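Local structure of nitrophorin Cim l NP (Cimex lectularius, 2IMQ) at residues 19-24 with 62-67; 142-145 with 149-152; 216-221 with 239-244. The protein carries nitric oxide on a heme iron and delivers it to the victim during blood feeding, causing vasodilation. All coordinates share one frame; numbering follows the deposited sequence.

How the contacts relate
Contact 1 belongs to the heme pocket: it lines the cofactor with a loop and the helix that carries the proximal cysteine, Cys60. Contacts 2 and 3 lie away from that pocket. The centre of contact 2 is about 32 Å from that of contact 1, on the opposite side of the chain's centre, and contact 3 is about 25 Å from contact 1, centre to centre. Contacts 2 and 3 are about 22 Å apart centre to centre, yet their nearest atoms come within about 9 Å. None of the three touches another. They follow one another in series along the chain, all within one DNase I-like (endonuclease/exonuclease/phosphatase) fold, whose beta-sandwich this protein uses to hold heme.

Contact 1: 19-24 with 62-67; sequences ERAPTN and KNFQSL. With HEM (protoporphyrin IX containing Fe), chain B.
Thr23 and Asn63 mark where the loop 19-24, just after strand 6-17, comes nearest to helix 57-70, with their CA atoms 6.9 Å apart. No direct hydrogen bond joins the two backbones or their side chains. Instead, one water takes a hydrogen bond from Asn63 ND2 at 2.9 Å and gives one to Pro22 O, also at 2.9 Å, so a single molecule ties the loop carbonyl to the side-chain amide of Asn63. Deeper in, the contact turns apolar. Ala21 points its methyl toward the helix, and CB meets the edge of the Phe64 ring, near the ring plane, 4.3 Å from CE1. Phe64 leaves the helix with CG beside its own backbone N (chi1 -83°), which carries the ring inward beneath the edge of the heme; the heme methyl CMA sits 3.4 Å above one ring face, over the ring centre, as a CH-pi contact. Ala21 CB also rests 3.6 Å from C3B of the same porphyrin, on the side where the proximal ligand Cys60 lies close to it. Pro22 touches the vinyl group, its CD 3.6 Å from HEM CBB. Beyond the segments, Leu25 and Tyr89 pack on Phe64, while Trp14 meets Pro22; Tyr89 and Lys75 hydrogen-bond the heme. Chemically, then, the loop and helix meet largely through the cofactor: apolar surfaces pack on the porphyrin from the side of the proximal Cys60, which probably limits water on that face, and water supplies the polar link at the outer rim.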
loop_
_atom_site.group_PDB
_atom_site.type_symbol
_atom_site.label_atom_id
_atom_site.label_comp_id
_atom_site.label_asym_id
_atom_site.label_seq_id
_atom_site.Cartn_x
_atom_site.Cartn_y
_atom_site.Cartn_z
ATOM N N GLU A 19 -3.673 -14.060 -7.822
ATOM C CA GLU A 19 -2.903 -13.792 -9.040
ATOM C C GLU A 19 -1.399 -13.768 -8.795
ATOM O O GLU A 19 -0.932 -13.178 -7.839
ATOM C CB GLU A 19 -3.330 -12.529 -9.770
ATOM C CG GLU A 19 -3.756 -12.808 -11.216
ATOM C CD GLU A 19 -2.919 -12.040 -12.202
ATOM O OE1 GLU A 19 -2.704 -12.533 -13.328
ATOM O OE2 GLU A 19 -2.451 -10.939 -11.832
ATOM N N ARG A 20 -0.657 -14.416 -9.689
ATOM C CA ARG A 20 0.790 -14.312 -9.703
ATOM C C ARG A 20 1.292 -12.919 -10.023
ATOM O O ARG A 20 0.624 -12.136 -10.681
ATOM C CB ARG A 20 1.376 -15.265 -10.739
ATOM C CG ARG A 20 1.086 -14.929 -12.173
ATOM C CD ARG A 20 1.697 -15.911 -13.125
ATOM N NE ARG A 20 1.327 -15.670 -14.513
ATOM C CZ ARG A 20 1.670 -16.468 -15.534
ATOM N NH1 ARG A 20 2.403 -17.561 -15.325
ATOM N NH2 ARG A 20 1.285 -16.176 -16.773
ATOM N N ALA A 21 2.481 -12.588 -9.547
ATOM C CA ALA A 21 3.087 -11.334 -9.929
ATOM C C ALA A 21 3.199 -11.243 -11.433
ATOM O O ALA A 21 3.550 -12.240 -12.122
ATOM C CB ALA A 21 4.447 -11.169 -9.307
ATOM N N PRO A 22 2.947 -10.054 -11.977
ATOM C CA PRO A 22 3.170 -9.832 -13.390
ATOM C C PRO A 22 4.658 -9.844 -13.681
ATOM O O PRO A 22 5.482 -9.771 -12.770
ATOM C CB PRO A 22 2.534 -8.460 -13.647
ATOM C CG PRO A 22 2.532 -7.803 -12.379
ATOM C CD PRO A 22 2.464 -8.833 -11.301
ATOM N N THR A 23 4.999 -9.987 -14.946
ATOM C CA THR A 23 6.389 -10.041 -15.352
ATOM C C THR A 23 6.851 -8.661 -15.828
ATOM O O THR A 23 8.047 -8.400 -15.808
ATOM C CB THR A 23 6.552 -11.154 -16.428
ATOM O OG1 THR A 23 7.930 -11.512 -16.584
ATOM C CG2 THR A 23 6.060 -10.733 -17.773
ATOM N N ASN A 24 5.910 -7.778 -16.209
ATOM C CA ASN A 24 6.212 -6.403 -16.587
ATOM C C ASN A 24 6.097 -5.470 -15.354
ATOM O O ASN A 24 5.019 -5.105 -14.941
ATOM C CB ASN A 24 5.428 -5.962 -17.858
ATOM C CG ASN A 24 4.116 -5.247 -17.603
ATOM O OD1 ASN A 24 3.087 -5.878 -17.430
ATOM N ND2 ASN A 24 4.167 -3.896 -17.568
ATOM N N LYS A 62 13.126 -13.921 -8.556
ATOM C CA LYS A 62 13.962 -13.783 -9.738
ATOM C C LYS A 62 13.710 -12.488 -10.476
ATOM O O LYS A 62 14.639 -11.740 -10.804
ATOM C CB LYS A 62 13.729 -14.970 -10.675
ATOM C CG LYS A 62 14.792 -15.109 -11.720
ATOM C CD LYS A 62 14.559 -16.306 -12.601
ATOM C CE LYS A 62 15.752 -16.575 -13.490
ATOM N NZ LYS A 62 16.966 -17.025 -12.700
ATOM N N ASN A 63 12.435 -12.193 -10.745
ATOM C CA ASN A 63 12.101 -11.051 -11.606
ATOM C C ASN A 63 12.239 -9.705 -10.936
ATOM O O ASN A 63 12.702 -8.743 -11.545
ATOM C CB ASN A 63 10.708 -11.194 -12.205
ATOM C CG ASN A 63 10.559 -12.482 -13.040
ATOM O OD1 ASN A 63 11.540 -13.026 -13.501
ATOM N ND2 ASN A 63 9.341 -12.971 -13.183
ATOM N N PHE A 64 11.848 -9.623 -9.668
ATOM C CA PHE A 64 12.069 -8.383 -8.947
ATOM C C PHE A 64 13.553 -8.125 -8.759
ATOM O O PHE A 64 14.028 -6.998 -9.021
ATOM C CB PHE A 64 11.339 -8.335 -7.602
ATOM C CG PHE A 64 9.906 -7.921 -7.722
ATOM C CD1 PHE A 64 8.915 -8.879 -7.876
ATOM C CD2 PHE A 64 9.575 -6.579 -7.743
ATOM C CE1 PHE A 64 7.587 -8.482 -7.968
ATOM C CE2 PHE A 64 8.246 -6.152 -7.867
ATOM C CZ PHE A 64 7.275 -7.113 -7.988
ATOM N N GLN A 65 14.290 -9.172 -8.372
ATOM C CA GLN A 65 15.733 -8.976 -8.088
ATOM C C GLN A 65 16.482 -8.683 -9.398
ATOM O O GLN A 65 17.308 -7.793 -9.430
ATOM C CB GLN A 65 16.334 -10.148 -7.283
ATOM C CG GLN A 65 15.595 -10.594 -6.031
ATOM C CD GLN A 65 15.909 -9.894 -4.721
ATOM O OE1 GLN A 65 15.881 -8.656 -4.615
ATOM N NE2 GLN A 65 16.102 -10.715 -3.663
ATOM N N SER A 66 16.144 -9.366 -10.488
ATOM C CA SER A 66 16.697 -9.045 -11.813
ATOM C C SER A 66 16.545 -7.575 -12.200
ATOM O O SER A 66 17.523 -6.934 -12.596
ATOM C CB SER A 66 16.058 -9.926 -12.922
ATOM O OG SER A 66 16.421 -11.291 -12.729
ATOM N N LEU A 67 15.338 -7.018 -12.078
ATOM C CA LEU A 67 15.121 -5.635 -12.494
ATOM C C LEU A 67 15.786 -4.647 -11.540
ATOM O O LEU A 67 16.422 -3.674 -11.972
ATOM C CB LEU A 67 13.629 -5.350 -12.603
ATOM C CG LEU A 67 13.303 -3.854 -12.694
ATOM C CD1 LEU A 67 13.769 -3.285 -14.028
ATOM C CD2 LEU A 67 11.802 -3.597 -12.456
HETATM C CHA HEM B . 8.248 -12.612 -2.819
HETATM C CHB HEM B . 5.473 -9.399 -5.159
HETATM C CHC HEM B . 2.105 -12.781 -5.785
HETATM C CHD HEM B . 4.640 -15.902 -3.222
HETATM C C1A HEM B . 7.834 -11.455 -3.413
HETATM C C2A HEM B . 8.577 -10.221 -3.511
HETATM C C3A HEM B . 7.766 -9.331 -4.138
HETATM C C4A HEM B . 6.533 -9.984 -4.472
HETATM C CMA HEM B . 8.126 -7.900 -4.494
HETATM C CAA HEM B . 10.013 -9.942 -3.013
HETATM C CBA HEM B . 10.884 -10.173 -4.278
HETATM C CGA HEM B . 12.366 -10.025 -3.968
HETATM O O1A HEM B . 12.949 -10.962 -3.425
HETATM O O2A HEM B . 12.982 -8.990 -4.326
HETATM C C1B HEM B . 4.341 -10.050 -5.537
HETATM C C2B HEM B . 3.267 -9.465 -6.303
HETATM C C3B HEM B . 2.330 -10.387 -6.490
HETATM C C4B HEM B . 2.790 -11.597 -5.857
HETATM C CMB HEM B . 3.402 -8.040 -6.711
HETATM C CAB HEM B . 0.996 -10.275 -7.211
HETATM C CBB HEM B . 0.776 -9.312 -8.117
HETATM C C1C HEM B . 2.467 -13.959 -5.199
HETATM C C2C HEM B . 1.684 -15.166 -5.107
HETATM C C3C HEM B . 2.435 -16.044 -4.447
HETATM C C4C HEM B . 3.622 -15.390 -3.990
HETATM C CMC HEM B . 0.359 -15.459 -5.818
HETATM C CAC HEM B . 2.069 -17.486 -4.126
HETATM C CBC HEM B . 0.993 -17.799 -3.408
HETATM C C1D HEM B . 5.808 -15.275 -2.846
HETATM C C2D HEM B . 6.788 -15.868 -1.970
HETATM C C3D HEM B . 7.904 -14.880 -1.872
HETATM C C4D HEM B . 7.507 -13.748 -2.667
HETATM C CMD HEM B . 6.727 -17.249 -1.317
HETATM C CAD HEM B . 9.168 -15.102 -1.023
HETATM C CBD HEM B . 9.955 -16.197 -1.724
HETATM C CGD HEM B . 11.352 -16.262 -1.189
HETATM O O1D HEM B . 12.117 -17.149 -1.688
HETATM O O2D HEM B . 11.667 -15.438 -0.282
HETATM N NA HEM B . 6.593 -11.302 -4.022
HETATM N NB HEM B . 4.010 -11.347 -5.257
HETATM N NC HEM B . 3.616 -14.123 -4.485
HETATM N ND HEM B . 6.264 -14.015 -3.214
HETATM FE FE HEM B . 5.180 -12.754 -4.364
HETATM O O HOH W 1 7.110 -11.966 -11.670
#

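Contact 2: 142-145 with 149-152; sequences TSTN and AYDT
Two groups grip Thr144 OG1: it donates to a water 2.6 Å away and hydrogen-bonds Thr146 OG1, just beyond the turn. That water in turn donates a hydrogen bond to Tyr150 O at 3.2 Å, bridging the two segments. With OG1 lodged between backbone N and carbonyl carbon (chi1 68°), the methyl of Thr144 is left to face residues 149-152; CG2 lies 3.7 Å from Tyr150 O and approaches the edge of the tyrosine ring, near its plane. A second water does the same job for Ser143, whose OG is 2.6 Å from it, while Thr152 N donates to it at 3.0 Å. Ser143 OG also passes 3.6 Å from Asp151 OD2, but the other carboxylate oxygen, OD1, forms a salt bridge with Arg153 NE. Tyr150 faces inward, where its ring meets Trp168 and Phe210 and its hydroxyl bonds Asp155. Closed by Asn145 N to Thr142 O at 3.1 Å, residues 142-145 make a type I beta turn, here part of the long connection between strands 127-135 and 165-169 of the DNase I-like sandwich.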
loop_
_atom_site.group_PDB
_atom_site.type_symbol
_atom_site.label_atom_id
_atom_site.label_comp_id
_atom_site.label_asym_id
_atom_site.label_seq_id
_atom_site.Cartn_x
_atom_site.Cartn_y
_atom_site.Cartn_z
ATOM N N THR A 142 -12.508 -7.452 16.208
ATOM C CA THR A 142 -11.325 -6.677 16.088
ATOM C C THR A 142 -11.108 -5.792 17.335
ATOM O O THR A 142 -12.103 -5.441 18.019
ATOM C CB THR A 142 -11.438 -5.771 14.828
ATOM O OG1 THR A 142 -12.641 -4.955 14.854
ATOM C CG2 THR A 142 -11.680 -6.551 13.476
ATOM N N SER A 143 -9.890 -5.297 17.595
ATOM C CA SER A 143 -9.687 -4.310 18.653
ATOM C C SER A 143 -10.429 -2.992 18.462
ATOM O O SER A 143 -10.761 -2.258 19.416
ATOM C CB SER A 143 -8.198 -3.940 18.820
ATOM O OG SER A 143 -7.724 -3.205 17.702
ATOM N N THR A 144 -10.816 -2.698 17.233
ATOM C CA THR A 144 -11.537 -1.479 16.954
ATOM C C THR A 144 -13.054 -1.654 16.948
ATOM O O THR A 144 -13.786 -0.681 16.878
ATOM C CB THR A 144 -11.078 -0.918 15.576
ATOM O OG1 THR A 144 -11.509 -1.776 14.524
ATOM C CG2 THR A 144 -9.554 -0.807 15.476
ATOM N N ASN A 145 -13.522 -2.885 16.890
ATOM C CA ASN A 145 -14.928 -3.178 16.584
ATOM C C ASN A 145 -15.407 -2.553 15.282
ATOM O O ASN A 145 -16.596 -2.285 15.142
ATOM C CB ASN A 145 -15.890 -2.880 17.733
ATOM C CG ASN A 145 -17.189 -3.720 17.639
ATOM O OD1 ASN A 145 -18.279 -3.279 18.091
ATOM N ND2 ASN A 145 -17.086 -4.897 17.122
ATOM N N ALA A 149 -8.909 -2.035 8.390
ATOM C CA ALA A 149 -7.621 -2.663 8.594
ATOM C C ALA A 149 -6.655 -1.718 9.314
ATOM O O ALA A 149 -5.600 -1.343 8.817
ATOM C CB ALA A 149 -7.063 -3.166 7.287
ATOM N N TYR A 150 -7.041 -1.350 10.517
ATOM C CA TYR A 150 -6.246 -0.542 11.408
ATOM C C TYR A 150 -6.017 -1.308 12.724
ATOM O O TYR A 150 -6.927 -1.978 13.228
ATOM C CB TYR A 150 -6.928 0.774 11.761
ATOM C CG TYR A 150 -6.088 1.687 12.622
ATOM C CD1 TYR A 150 -5.149 2.479 12.051
ATOM C CD2 TYR A 150 -6.251 1.739 14.000
ATOM C CE1 TYR A 150 -4.355 3.295 12.817
ATOM C CE2 TYR A 150 -5.484 2.551 14.771
ATOM C CZ TYR A 150 -4.544 3.365 14.188
ATOM O OH TYR A 150 -3.723 4.178 14.953
ATOM N N ASP A 151 -4.812 -1.210 13.264
ATOM C CA ASP A 151 -4.541 -1.594 14.621
ATOM C C ASP A 151 -3.471 -0.628 15.103
ATOM O O ASP A 151 -2.535 -0.267 14.375
ATOM C CB ASP A 151 -4.020 -3.030 14.611
ATOM C CG ASP A 151 -3.886 -3.647 16.000
ATOM O OD1 ASP A 151 -2.976 -3.242 16.729
ATOM O OD2 ASP A 151 -4.658 -4.544 16.385
ATOM N N THR A 152 -3.543 -0.263 16.382
ATOM C CA THR A 152 -2.624 0.785 16.883
ATOM C C THR A 152 -1.205 0.266 16.874
ATOM O O THR A 152 -0.292 1.049 16.782
ATOM C CB THR A 152 -3.012 1.238 18.282
ATOM O OG1 THR A 152 -3.140 0.078 19.087
ATOM C CG2 THR A 152 -4.333 1.913 18.264
HETATM O O HOH W 2 -6.225 -1.097 17.482
HETATM O O HOH W 3 -9.906 -3.230 13.004
#

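Contact 3: 216-221 with 239-244; sequences PQVTFK and PSWTDR
Trp241 and Phe220 share the one hydrogen bond across this contact. Trp241 NE1 gives its N-H to Phe220 O at 2.9 Å, with a bend at the hydrogen (149°); the oxygen lies in the indole plane, but the indole nitrogen stands well above the plane of the carbonyl rather than on a lone pair. This helps hold the indole's rotation and gives its buried N-H a partner.

Aromatic packing comes next. The two rings form an offset edge-to-face pair, planes at 76°, with the five-membered ring of Trp241 turned by its edge toward the face of Phe220; CE1 of Phe220 is 3.6 Å from Trp241 CD1. Phe220 reaches there because CG sits between its backbone N and carbonyl carbon (chi1 50°), and its ring also meets Tyr260 edge-to-face.

Trp241 stands at the entry to strand 243-248, the outer strand of the five-stranded sheet, while residues 216-221 pack along strand 255-262, the outer strand of the six-stranded one: the contact joins the two sheets of the DNase I-like sandwich near their margins.

Among aliphatic contacts, Val218 CG1 lies 4.0 Å above the centre of the Phe220 ring and 3.5 Å from Trp241 NE1, filling the angle between the rings. Ile192, Leu195 and Met196 of helix 192-196 back the indole.

The polar side chains turn to other partners: Arg244 NH1 donates to Trp241 O at 3.0 Å and bridges to Asp199, while its NE pairs with Glu215; Lys221 NZ turns elsewhere, to Val187 O and Asn190.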
loop_
_atom_site.group_PDB
_atom_site.type_symbol
_atom_site.label_atom_id
_atom_site.label_comp_id
_atom_site.label_asym_id
_atom_site.label_seq_id
_atom_site.Cartn_x
_atom_site.Cartn_y
_atom_site.Cartn_z
ATOM N N PRO A 216 -3.188 11.225 -0.443
ATOM C CA PRO A 216 -3.094 12.188 -1.546
ATOM C C PRO A 216 -4.449 12.350 -2.227
ATOM O O PRO A 216 -5.321 11.472 -2.132
ATOM C CB PRO A 216 -2.127 11.519 -2.500
ATOM C CG PRO A 216 -1.328 10.626 -1.670
ATOM C CD PRO A 216 -2.374 10.021 -0.674
ATOM N N GLN A 217 -4.648 13.491 -2.901
ATOM C CA GLN A 217 -5.895 13.662 -3.659
ATOM C C GLN A 217 -6.105 12.554 -4.692
ATOM O O GLN A 217 -5.234 12.200 -5.450
ATOM C CB GLN A 217 -5.919 15.001 -4.410
ATOM C CG GLN A 217 -7.165 15.173 -5.259
ATOM C CD GLN A 217 -7.280 16.433 -6.078
ATOM O OE1 GLN A 217 -8.406 16.740 -6.541
ATOM N NE2 GLN A 217 -6.161 17.154 -6.293
ATOM N N VAL A 218 -7.310 12.017 -4.663
ATOM C CA VAL A 218 -7.714 10.971 -5.577
ATOM C C VAL A 218 -8.406 11.606 -6.774
ATOM O O VAL A 218 -9.386 12.283 -6.626
ATOM C CB VAL A 218 -8.702 10.001 -4.895
ATOM C CG1 VAL A 218 -9.237 9.005 -5.858
ATOM C CG2 VAL A 218 -7.996 9.285 -3.722
ATOM N N THR A 219 -7.893 11.323 -7.957
ATOM C CA THR A 219 -8.494 11.779 -9.212
ATOM C C THR A 219 -8.900 10.657 -10.129
ATOM O O THR A 219 -9.401 10.936 -11.213
ATOM C CB THR A 219 -7.522 12.717 -9.964
ATOM O OG1 THR A 219 -6.368 11.983 -10.357
ATOM C CG2 THR A 219 -7.058 13.774 -9.083
ATOM N N PHE A 220 -8.639 9.415 -9.750
ATOM C CA PHE A 220 -8.912 8.261 -10.529
ATOM C C PHE A 220 -10.195 7.613 -10.040
ATOM O O PHE A 220 -10.609 7.709 -8.885
ATOM C CB PHE A 220 -7.737 7.283 -10.490
ATOM C CG PHE A 220 -7.211 6.941 -9.100
ATOM C CD1 PHE A 220 -7.619 5.803 -8.445
ATOM C CD2 PHE A 220 -6.262 7.737 -8.501
ATOM C CE1 PHE A 220 -7.107 5.490 -7.196
ATOM C CE2 PHE A 220 -5.768 7.441 -7.274
ATOM C CZ PHE A 220 -6.192 6.286 -6.630
ATOM N N LYS A 221 -10.794 6.863 -10.956
ATOM C CA LYS A 221 -12.008 6.156 -10.711
ATOM C C LYS A 221 -11.763 4.981 -9.764
ATOM O O LYS A 221 -10.626 4.565 -9.577
ATOM C CB LYS A 221 -12.651 5.660 -11.991
ATOM C CG LYS A 221 -13.058 6.833 -12.830
ATOM C CD LYS A 221 -13.537 6.394 -14.166
ATOM C CE LYS A 221 -13.863 7.610 -15.023
ATOM N NZ LYS A 221 -14.733 8.620 -14.399
ATOM N N PRO A 239 -18.748 0.201 -6.627
ATOM C CA PRO A 239 -17.402 0.630 -6.957
ATOM C C PRO A 239 -16.762 1.377 -5.800
ATOM O O PRO A 239 -17.340 2.288 -5.217
ATOM C CB PRO A 239 -17.621 1.569 -8.180
ATOM C CG PRO A 239 -18.832 1.007 -8.871
ATOM C CD PRO A 239 -19.706 0.544 -7.693
ATOM N N SER A 240 -15.519 0.996 -5.496
ATOM C CA SER A 240 -14.801 1.503 -4.342
ATOM C C SER A 240 -13.324 1.656 -4.621
ATOM O O SER A 240 -12.799 1.028 -5.546
ATOM C CB SER A 240 -14.965 0.549 -3.133
ATOM O OG SER A 240 -16.282 0.475 -2.704
ATOM N N TRP A 241 -12.682 2.440 -3.754
ATOM C CA TRP A 241 -11.240 2.591 -3.714
ATOM C C TRP A 241 -10.699 1.631 -2.674
ATOM O O TRP A 241 -10.836 1.863 -1.465
ATOM C CB TRP A 241 -10.885 4.018 -3.423
ATOM C CG TRP A 241 -11.169 4.921 -4.595
ATOM C CD1 TRP A 241 -10.388 5.136 -5.676
ATOM C CD2 TRP A 241 -12.313 5.772 -4.750
ATOM N NE1 TRP A 241 -11.004 6.030 -6.515
ATOM C CE2 TRP A 241 -12.171 6.454 -5.952
ATOM C CE3 TRP A 241 -13.471 5.986 -3.997
ATOM C CZ2 TRP A 241 -13.094 7.370 -6.391
ATOM C CZ3 TRP A 241 -14.400 6.902 -4.447
ATOM C CH2 TRP A 241 -14.193 7.568 -5.648
ATOM N N THR A 242 -10.106 0.567 -3.149
ATOM C CA THR A 242 -9.656 -0.513 -2.274
ATOM C C THR A 242 -8.212 -0.319 -1.828
ATOM O O THR A 242 -7.944 0.032 -0.672
ATOM C CB THR A 242 -9.951 -1.834 -2.902
ATOM O OG1 THR A 242 -9.335 -1.885 -4.172
ATOM C CG2 THR A 242 -11.415 -1.989 -3.094
ATOM N N ASP A 243 -7.289 -0.389 -2.761
ATOM C CA ASP A 243 -5.863 -0.077 -2.460
ATOM C C ASP A 243 -5.691 1.416 -2.224
ATOM O O ASP A 243 -6.132 2.220 -3.049
ATOM C CB ASP A 243 -4.989 -0.531 -3.613
ATOM C CG ASP A 243 -4.829 -2.041 -3.595
ATOM O OD1 ASP A 243 -3.996 -2.521 -2.752
ATOM O OD2 ASP A 243 -5.497 -2.837 -4.310
ATOM N N ARG A 244 -5.035 1.788 -1.134
ATOM C CA ARG A 244 -4.843 3.142 -0.739
ATOM C C ARG A 244 -3.417 3.325 -0.305
ATOM O O ARG A 244 -2.745 2.397 0.124
ATOM C CB ARG A 244 -5.776 3.548 0.442
ATOM C CG ARG A 244 -7.212 3.093 0.296
ATOM C CD ARG A 244 -8.014 3.771 -0.805
ATOM N NE ARG A 244 -8.519 5.062 -0.419
ATOM C CZ ARG A 244 -9.707 5.278 0.115
ATOM N NH1 ARG A 244 -10.569 4.277 0.311
ATOM N NH2 ARG A 244 -10.031 6.516 0.489
#